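Side-chain contacts in pyocyanin demethylase (PDB 5K21), which catalyses the tautomerising demethylation of the Pseudomonas toxin pyocyanin, and here holds the demethylated product phenazin-1-ol: residues B[116-121]-B[126-131]; B[89-92]-B[97-100]; B[26-31]-B[36-41]. All coordinates share one frame; numbering follows the deposited sequence.

Contact 1: residues B[116-121]-B[126-131]; sequences LTVSGV and EKYELK
Leu116 and Val118 of strand 116-119 meet the Tyr128 ring obliquely from the same side. Leu116 slants across its base, CD2 lying 3.9 Å from Tyr128 CG, while Val118 runs beside the ring in the same direction, CG2 3.8 Å from Tyr128 CD1. The tyrosine is carried there by a first torsion of -59° that sets CG anti to the carbonyl carbon. On the same face of the sheet Leu116 and Leu130 lie side by side, with Leu116 CG 3.8 Å from Leu130 CD1. Glu126 stretches out over the turn alongside Val121. Its OE1 has weak bonds to Ala122 N and Asn21 ND2, whereas OE2, buried near Val118 CG1, finds no partner. The ladder beneath is regular: Thr117 pairs with Glu129 and Ser119 with Lys127 as antiparallel hydrogen-bonded pairs, Thr117 N reaching Glu129 O at 2.9 Å. This is a beta hairpin of the allene oxide cyclase-like barrel, and Val118 and Tyr128 line the phenazin-1-ol pocket. Tyr128 OH bonds Asp56 OD2, and the ring touches Leu76 and Ile78 of strand 70-80. Strand 98-105 borders the hairpin on one flank, strand 13-27 on the other.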
loop_
_atom_site.group_PDB
_atom_site.type_symbol
_atom_site.label_atom_id
_atom_site.label_comp_id
_atom_site.label_asym_id
_atom_site.label_seq_id
_atom_site.Cartn_x
_atom_site.Cartn_y
_atom_site.Cartn_z
ATOM N N LEU B 116 -4.897 -15.282 4.453
ATOM C CA LEU B 116 -4.081 -15.351 5.651
ATOM C C LEU B 116 -4.937 -14.889 6.816
ATOM O O LEU B 116 -5.397 -13.742 6.830
ATOM C CB LEU B 116 -2.832 -14.493 5.464
ATOM C CG LEU B 116 -1.748 -14.433 6.542
ATOM C CD1 LEU B 116 -0.494 -13.866 5.944
ATOM C CD2 LEU B 116 -2.154 -13.544 7.700
ATOM N N THR B 117 -5.173 -15.783 7.769
ATOM C CA THR B 117 -6.018 -15.468 8.906
ATOM C C THR B 117 -5.151 -15.189 10.124
ATOM O O THR B 117 -4.335 -16.026 10.530
ATOM C CB THR B 117 -7.012 -16.588 9.181
ATOM O OG1 THR B 117 -7.872 -16.723 8.044
ATOM C CG2 THR B 117 -7.838 -16.274 10.420
ATOM N N VAL B 118 -5.360 -14.029 10.714
ATOM C CA VAL B 118 -4.616 -13.586 11.890
ATOM C C VAL B 118 -5.476 -13.855 13.110
ATOM O O VAL B 118 -6.617 -13.390 13.185
ATOM C CB VAL B 118 -4.268 -12.104 11.795
ATOM C CG1 VAL B 118 -3.448 -11.656 13.024
ATOM C CG2 VAL B 118 -3.541 -11.820 10.518
ATOM N N SER B 119 -4.948 -14.629 14.041
ATOM C CA SER B 119 -5.641 -14.969 15.269
ATOM C C SER B 119 -4.764 -14.603 16.458
ATOM O O SER B 119 -3.531 -14.610 16.373
ATOM C CB SER B 119 -6.028 -16.460 15.297
ATOM O OG SER B 119 -4.882 -17.277 15.236
ATOM N N GLY B 120 -5.421 -14.217 17.545
ATOM C CA GLY B 120 -4.735 -13.846 18.769
ATOM C C GLY B 120 -3.881 -12.610 18.623
ATOM O O GLY B 120 -2.849 -12.488 19.295
ATOM N N VAL B 121 -4.291 -11.676 17.763
ATOM C CA VAL B 121 -3.487 -10.488 17.530
ATOM C C VAL B 121 -3.288 -9.779 18.862
ATOM O O VAL B 121 -4.208 -9.688 19.685
ATOM C CB VAL B 121 -4.153 -9.583 16.478
ATOM C CG1 VAL B 121 -5.415 -8.921 17.042
ATOM C CG2 VAL B 121 -3.161 -8.556 15.941
ATOM N N GLU B 126 -0.183 -15.111 19.116
ATOM C CA GLU B 126 -0.587 -14.653 17.799
ATOM C C GLU B 126 -0.071 -15.612 16.738
ATOM O O GLU B 126 1.074 -16.067 16.795
ATOM C CB GLU B 126 -0.045 -13.248 17.528
ATOM C CG GLU B 126 -0.518 -12.703 16.195
ATOM C CD GLU B 126 -0.112 -11.270 15.953
ATOM O OE1 GLU B 126 0.189 -10.540 16.927
ATOM O OE2 GLU B 126 -0.107 -10.868 14.776
ATOM N N LYS B 127 -0.917 -15.901 15.758
ATOM C CA LYS B 127 -0.563 -16.795 14.668
ATOM C C LYS B 127 -1.128 -16.263 13.364
ATOM O O LYS B 127 -2.134 -15.545 13.351
ATOM C CB LYS B 127 -1.104 -18.209 14.891
ATOM C CG LYS B 127 -0.530 -18.935 16.087
ATOM C CD LYS B 127 -1.050 -20.371 16.146
ATOM C CE LYS B 127 -0.485 -21.151 17.327
ATOM N NZ LYS B 127 -0.914 -20.602 18.639
ATOM N N TYR B 128 -0.438 -16.599 12.278
ATOM C CA TYR B 128 -0.946 -16.451 10.924
ATOM C C TYR B 128 -1.195 -17.846 10.385
ATOM O O TYR B 128 -0.289 -18.695 10.422
ATOM C CB TYR B 128 0.043 -15.770 9.988
ATOM C CG TYR B 128 0.507 -14.402 10.349
ATOM C CD1 TYR B 128 -0.263 -13.561 11.122
ATOM C CD2 TYR B 128 1.733 -13.939 9.876
ATOM C CE1 TYR B 128 0.182 -12.282 11.450
ATOM C CE2 TYR B 128 2.184 -12.643 10.185
ATOM C CZ TYR B 128 1.401 -11.828 10.967
ATOM O OH TYR B 128 1.839 -10.546 11.281
ATOM N N GLU B 129 -2.382 -18.060 9.837
ATOM C CA GLU B 129 -2.698 -19.317 9.163
ATOM C C GLU B 129 -2.909 -19.007 7.687
ATOM O O GLU B 129 -3.813 -18.249 7.322
ATOM C CB GLU B 129 -3.916 -19.992 9.794
ATOM C CG GLU B 129 -4.259 -21.337 9.173
ATOM C CD GLU B 129 -3.125 -22.378 9.337
ATOM O OE1 GLU B 129 -2.466 -22.388 10.408
ATOM O OE2 GLU B 129 -2.901 -23.189 8.401
ATOM N N LEU B 130 -2.041 -19.552 6.849
ATOM C CA LEU B 130 -2.030 -19.242 5.430
ATOM C C LEU B 130 -2.623 -20.387 4.621
ATOM O O LEU B 130 -2.395 -21.560 4.938
ATOM C CB LEU B 130 -0.606 -18.990 4.951
ATOM C CG LEU B 130 -0.028 -17.625 5.324
ATOM C CD1 LEU B 130 0.361 -17.608 6.798
ATOM C CD2 LEU B 130 1.128 -17.294 4.459
ATOM N N LYS B 131 -3.406 -20.031 3.603
ATOM C CA LYS B 131 -3.803 -20.942 2.534
ATOM C C LYS B 131 -3.397 -20.275 1.228
ATOM O O LYS B 131 -3.973 -19.250 0.846
ATOM C CB LYS B 131 -5.297 -21.232 2.554
ATOM C CG LYS B 131 -5.705 -22.247 1.469
ATOM C CD LYS B 131 -7.201 -22.453 1.360
ATOM C CE LYS B 131 -7.536 -23.241 0.097
ATOM N NZ LYS B 131 -8.999 -23.262 -0.228
#

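Contact 2: residues B[89-92]-B[97-100]; sequences SLTP and PFTM. With 6QF (phenazin-1-ol), chain F.
Thr91 OG1 is near both the Phe98 ring and a carbonyl: it lies 3.6 Å from Phe98 CD2 and also within hydrogen-bonding range of Pro92 O, although its single proton has another acceptor in reach. The two side chains, Thr91 and Phe98, cross at about a right angle, and the oxygen meets the ring obliquely. The threonine methyl CG2 takes a different neighbour, the backbone O of Thr99, at 3.9 Å.

Phe98 holds its ring at chi1 60°, between its own backbone N and carbonyl carbon, and from there the ring reaches inward to the ligand. Its far edge does the touching: CZ stands 3.4 Å from C14 of phenazin-1-ol, with C14 close to the phenylalanine plane and CZ to one side of the phenazine plane, over the rim of the unsubstituted outer ring. Met100 comes to the same ligand carbon by another route, SD lying 3.8 Å from C14, near the phenazine plane and beyond its rim. A bend at the last torsion (chi3 73°) folds the methionine methyl back onto Ser89, where CE meets OG at 3.5 Å. Ser89 CB packs against Met100 CG at 3.7 Å.

No hydrogen bond joins the two segments, and the strands spread apart toward the turn, from 4.6 Å between the CA atoms of Ser89 and Met100 to 6.9 Å between those of Thr91 and Phe98. Each strand instead makes backbone hydrogen bonds to its other neighbour: Ser89 to Cys74 and Thr91 to Thr72 on one flank, Phe98 to Val118 and Met100 to Leu116 on the other. The Leu90 side chain packs on Thr77 of the second subunit. The arrangement is a splayed beta hairpin of a closed antiparallel barrel, with Phe98 and Met100 forming part of the wall of the phenazine site.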
loop_
_atom_site.group_PDB
_atom_site.type_symbol
_atom_site.label_atom_id
_atom_site.label_comp_id
_atom_site.label_asym_id
_atom_site.label_seq_id
_atom_site.Cartn_x
_atom_site.Cartn_y
_atom_site.Cartn_z
ATOM N N SER B 89 -5.795 -6.307 3.840
ATOM C CA SER B 89 -7.106 -6.501 4.428
ATOM C C SER B 89 -7.794 -5.153 4.597
ATOM O O SER B 89 -7.148 -4.101 4.670
ATOM C CB SER B 89 -7.043 -7.220 5.779
ATOM O OG SER B 89 -6.201 -6.547 6.706
ATOM N N LEU B 90 -9.125 -5.208 4.609
ATOM C CA LEU B 90 -9.966 -4.105 5.066
ATOM C C LEU B 90 -10.982 -4.748 6.004
ATOM O O LEU B 90 -11.971 -5.336 5.549
ATOM C CB LEU B 90 -10.637 -3.381 3.907
ATOM C CG LEU B 90 -11.585 -2.249 4.329
ATOM C CD1 LEU B 90 -10.780 -1.090 4.909
ATOM C CD2 LEU B 90 -12.427 -1.757 3.167
ATOM N N THR B 91 -10.719 -4.702 7.300
ATOM C CA THR B 91 -11.511 -5.484 8.248
ATOM C C THR B 91 -11.595 -4.708 9.534
ATOM O O THR B 91 -10.808 -3.785 9.775
ATOM C CB THR B 91 -10.873 -6.850 8.535
ATOM O OG1 THR B 91 -9.617 -6.640 9.193
ATOM C CG2 THR B 91 -10.623 -7.648 7.270
ATOM N N PRO B 92 -12.506 -5.083 10.425
ATOM C CA PRO B 92 -12.427 -4.579 11.793
ATOM C C PRO B 92 -11.064 -4.885 12.394
ATOM O O PRO B 92 -10.460 -5.924 12.121
ATOM C CB PRO B 92 -13.558 -5.322 12.513
ATOM C CG PRO B 92 -14.543 -5.656 11.422
ATOM C CD PRO B 92 -13.699 -5.924 10.206
ATOM N N PRO B 97 -10.327 -12.939 15.184
ATOM C CA PRO B 97 -9.564 -13.338 14.002
ATOM C C PRO B 97 -10.049 -12.552 12.796
ATOM O O PRO B 97 -11.236 -12.258 12.663
ATOM C CB PRO B 97 -9.878 -14.831 13.849
ATOM C CG PRO B 97 -10.469 -15.263 15.133
ATOM C CD PRO B 97 -11.093 -14.059 15.761
ATOM N N PHE B 98 -9.128 -12.187 11.921
ATOM C CA PHE B 98 -9.513 -11.583 10.655
ATOM C C PHE B 98 -8.657 -12.172 9.553
ATOM O O PHE B 98 -7.550 -12.662 9.794
ATOM C CB PHE B 98 -9.386 -10.050 10.671
ATOM C CG PHE B 98 -7.992 -9.563 10.954
ATOM C CD1 PHE B 98 -7.530 -9.476 12.254
ATOM C CD2 PHE B 98 -7.153 -9.195 9.919
ATOM C CE1 PHE B 98 -6.238 -9.014 12.520
ATOM C CE2 PHE B 98 -5.849 -8.734 10.177
ATOM C CZ PHE B 98 -5.409 -8.651 11.478
ATOM N N THR B 99 -9.198 -12.146 8.343
ATOM C CA THR B 99 -8.595 -12.804 7.199
ATOM C C THR B 99 -8.192 -11.759 6.175
ATOM O O THR B 99 -9.000 -10.911 5.779
ATOM C CB THR B 99 -9.546 -13.829 6.598
ATOM O OG1 THR B 99 -9.785 -14.858 7.566
ATOM C CG2 THR B 99 -8.942 -14.452 5.330
ATOM N N MET B 100 -6.943 -11.827 5.768
ATOM C CA MET B 100 -6.335 -10.979 4.759
ATOM C C MET B 100 -6.279 -11.737 3.449
ATOM O O MET B 100 -6.265 -12.973 3.427
ATOM C CB MET B 100 -4.911 -10.567 5.162
ATOM C CG MET B 100 -4.766 -10.059 6.582
ATOM S SD MET B 100 -3.082 -9.488 6.913
ATOM C CE MET B 100 -3.060 -7.964 5.975
HETATM C C4 6QF F . -1.062 -4.725 13.712
HETATM C C5 6QF F . -1.132 -3.517 14.561
HETATM C C6 6QF F . -0.289 -3.306 15.610
HETATM C C10 6QF F . -0.741 -7.044 12.267
HETATM C C13 6QF F . -1.467 -8.463 10.400
HETATM C C15 6QF F . -2.609 -6.407 10.797
HETATM C C1 6QF F . 0.721 -4.274 15.918
HETATM C C2 6QF F . 0.831 -5.389 15.177
HETATM C C3 6QF F . -0.034 -5.689 14.040
HETATM N N7 6QF F . 0.097 -6.822 13.315
HETATM N N8 6QF F . -1.908 -4.947 12.669
HETATM C C9 6QF F . -1.760 -6.092 11.933
HETATM C C11 6QF F . -0.653 -8.235 11.436
HETATM C C14 6QF F . -2.480 -7.519 10.068
HETATM O O19 6QF F . -2.091 -2.624 14.248
#

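Contact 3: residues B[26-31]-B[36-41]; sequences KHDFGK and VGDMDI. With CA (calcium ion), chain G; 6QF (phenazin-1-ol), chain F.
Lys26 lays the foot of its side chain across the carboxylate of Asp40, CG 3.3 Å from OD1, and then runs off extended, its ammonium not reaching the acid. The other oxygen of Asp40 faces the pocket and accepts the ligand hydroxyl, phenazin-1-ol O19 to Asp40 OD2 at 2.6 Å.

At His27 the strands exchange two backbone bonds. His27 N gives a very short one to Met39 O, 2.6 Å, nearly along the C=O axis at 175°, and Met39 N answers on a lone pair of His27 O. The imidazole crosses Ile41 obliquely, near CD1, with the Met39 sulfur farther off at the ring edge. Its NE2 bonds Gly37 O of the third subunit.

Here the strands of the barrel hairpin stop pairing, and the loop that joins them closes on a calcium ion. Asp28 OD1 binds the metal at 2.2 Å. Asp38 comes from the second segment to grip it with both oxygens, OD1 at 2.4 Å from the calcium and OD2 slightly farther, and the carboxylate planes of Asp28 and Asp38 stand 77° apart.

Phe29 divides its work: its backbone O coordinates the metal at 2.4 Å, while its ring turns to the subunit interface. His27 CB sits over one face of the ring, toward its rim, and in the ring plane, at the edge, CE2 meets Met39 CE at 3.8 Å and CD2 meets Gly37 O. Phe29 also meets Phe29 of both other subunits, and Met39 packs on their Met39.

Gly30 turns the chain with a positive phi. Lys31 then offers its backbone O to the calcium at 2.4 Å, and Gly33 and Asp35 complete the seven-atom coordination.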
loop_
_atom_site.group_PDB
_atom_site.type_symbol
_atom_site.label_atom_id
_atom_site.label_comp_id
_atom_site.label_asym_id
_atom_site.label_seq_id
_atom_site.Cartn_x
_atom_site.Cartn_y
_atom_site.Cartn_z
ATOM N N LYS B 26 2.174 3.173 17.167
ATOM C CA LYS B 26 0.768 3.531 16.999
ATOM C C LYS B 26 0.706 5.045 16.865
ATOM O O LYS B 26 0.933 5.764 17.834
ATOM C CB LYS B 26 -0.089 3.026 18.156
ATOM C CG LYS B 26 -0.148 1.517 18.213
ATOM C CD LYS B 26 -0.856 0.951 19.421
ATOM C CE LYS B 26 -0.953 -0.559 19.237
ATOM N NZ LYS B 26 -1.304 -1.348 20.446
ATOM N N HIS B 27 0.471 5.525 15.647
ATOM C CA HIS B 27 0.377 6.960 15.419
ATOM C C HIS B 27 -1.038 7.419 15.756
ATOM O O HIS B 27 -2.004 7.042 15.082
ATOM C CB HIS B 27 0.702 7.295 13.970
ATOM C CG HIS B 27 2.139 7.096 13.600
ATOM N ND1 HIS B 27 3.183 7.369 14.462
ATOM C CD2 HIS B 27 2.703 6.642 12.453
ATOM C CE1 HIS B 27 4.327 7.089 13.861
ATOM N NE2 HIS B 27 4.068 6.664 12.639
ATOM N N ASP B 28 -1.156 8.262 16.774
ATOM C CA ASP B 28 -2.434 8.852 17.152
ATOM C C ASP B 28 -2.464 10.219 16.500
ATOM O O ASP B 28 -2.119 11.232 17.096
ATOM C CB ASP B 28 -2.580 8.941 18.664
ATOM C CG ASP B 28 -3.950 9.418 19.072
ATOM O OD1 ASP B 28 -4.726 9.815 18.172
ATOM O OD2 ASP B 28 -4.254 9.403 20.276
ATOM N N PHE B 29 -2.807 10.210 15.218
ATOM C CA PHE B 29 -2.900 11.422 14.439
ATOM C C PHE B 29 -4.265 12.062 14.665
ATOM O O PHE B 29 -5.077 11.587 15.459
ATOM C CB PHE B 29 -2.676 11.113 12.964
ATOM C CG PHE B 29 -1.270 10.671 12.615
ATOM C CD1 PHE B 29 -0.164 11.269 13.193
ATOM C CD2 PHE B 29 -1.077 9.693 11.644
ATOM C CE1 PHE B 29 1.121 10.877 12.829
ATOM C CE2 PHE B 29 0.204 9.278 11.285
ATOM C CZ PHE B 29 1.301 9.878 11.868
ATOM N N GLY B 30 -4.510 13.157 13.957
ATOM C CA GLY B 30 -5.824 13.776 13.974
ATOM C C GLY B 30 -6.240 14.149 15.383
ATOM O O GLY B 30 -5.439 14.636 16.187
ATOM N N LYS B 31 -7.490 13.880 15.712
ATOM C CA LYS B 31 -7.940 14.147 17.071
ATOM C C LYS B 31 -7.297 13.118 17.987
ATOM O O LYS B 31 -7.273 11.928 17.641
ATOM C CB LYS B 31 -9.464 14.070 17.178
ATOM N N VAL B 36 -10.550 8.203 12.619
ATOM C CA VAL B 36 -10.115 8.058 11.239
ATOM C C VAL B 36 -8.773 8.742 11.075
ATOM O O VAL B 36 -8.551 9.846 11.594
ATOM C CB VAL B 36 -11.170 8.631 10.272
ATOM C CG1 VAL B 36 -11.449 10.090 10.560
ATOM C CG2 VAL B 36 -10.719 8.455 8.837
ATOM N N GLY B 37 -7.844 8.046 10.406
ATOM C CA GLY B 37 -6.539 8.593 10.100
ATOM C C GLY B 37 -5.438 8.142 11.020
ATOM O O GLY B 37 -4.268 8.437 10.753
ATOM N N ASP B 38 -5.761 7.458 12.105
ATOM C CA ASP B 38 -4.696 6.919 12.908
ATOM C C ASP B 38 -4.041 5.785 12.139
ATOM O O ASP B 38 -4.582 5.272 11.150
ATOM C CB ASP B 38 -5.228 6.475 14.270
ATOM C CG ASP B 38 -5.668 7.654 15.126
ATOM O OD1 ASP B 38 -5.253 8.789 14.825
ATOM O OD2 ASP B 38 -6.391 7.469 16.112
ATOM N N MET B 39 -2.858 5.396 12.592
ATOM C CA MET B 39 -2.082 4.436 11.823
ATOM C C MET B 39 -1.145 3.663 12.723
ATOM O O MET B 39 -0.563 4.222 13.658
ATOM C CB MET B 39 -1.309 5.212 10.756
ATOM C CG MET B 39 -0.399 4.451 9.871
ATOM S SD MET B 39 0.560 5.668 8.948
ATOM C CE MET B 39 -0.651 6.867 8.481
ATOM N N ASP B 40 -1.000 2.377 12.430
ATOM C CA ASP B 40 -0.027 1.527 13.094
ATOM C C ASP B 40 0.985 1.063 12.071
ATOM O O ASP B 40 0.614 0.633 10.975
ATOM C CB ASP B 40 -0.676 0.304 13.724
ATOM C CG ASP B 40 -1.614 0.646 14.845
ATOM O OD1 ASP B 40 -1.650 1.816 15.302
ATOM O OD2 ASP B 40 -2.337 -0.281 15.266
ATOM N N ILE B 41 2.261 1.121 12.443
ATOM C CA ILE B 41 3.347 0.599 11.627
ATOM C C ILE B 41 4.092 -0.411 12.493
ATOM O O ILE B 41 4.322 -0.157 13.678
ATOM C CB ILE B 41 4.268 1.731 11.121
ATOM C CG1 ILE B 41 3.461 2.655 10.184
ATOM C CG2 ILE B 41 5.473 1.166 10.384
ATOM C CD1 ILE B 41 4.124 3.960 9.819
HETATM CA CA CA G . -6.371 9.980 16.638
HETATM C C4 6QF F . -1.062 -4.725 13.712
HETATM C C5 6QF F . -1.132 -3.517 14.561
HETATM C C6 6QF F . -0.289 -3.306 15.610
HETATM C C10 6QF F . -0.741 -7.044 12.267
HETATM C C13 6QF F . -1.467 -8.463 10.400
HETATM C C15 6QF F . -2.609 -6.407 10.797
HETATM C C1 6QF F . 0.721 -4.274 15.918
HETATM C C2 6QF F . 0.831 -5.389 15.177
HETATM C C3 6QF F . -0.034 -5.689 14.040
HETATM N N7 6QF F . 0.097 -6.822 13.315
HETATM N N8 6QF F . -1.908 -4.947 12.669
HETATM C C9 6QF F . -1.760 -6.092 11.933
HETATM C C11 6QF F . -0.653 -8.235 11.436
HETATM C C14 6QF F . -2.480 -7.519 10.068
HETATM O O19 6QF F . -2.091 -2.624 14.248
#

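The three hairpins belong to one closed barrel and follow one another along the chain without overlap. Contacts 1 and 2 are joined directly, their centres about 10 Å apart: strands 98-105 and 114-119 are neighbours, Leu116 O lies 2.7 Å from Met100 N, and the hydroxyls Thr117 OG1 and Thr99 OG1 probably bond at 2.7 Å. Contact 3 stands apart, its centre about 18 Å from that of contact 2 and 23 Å from that of contact 1, with no touch to either. What unites them is phenazin-1-ol: contacts 1 and 2 line its apolar end, contact 3 holds its hydroxyl, and His93, between the segments of contact 2, also bonds the ligand.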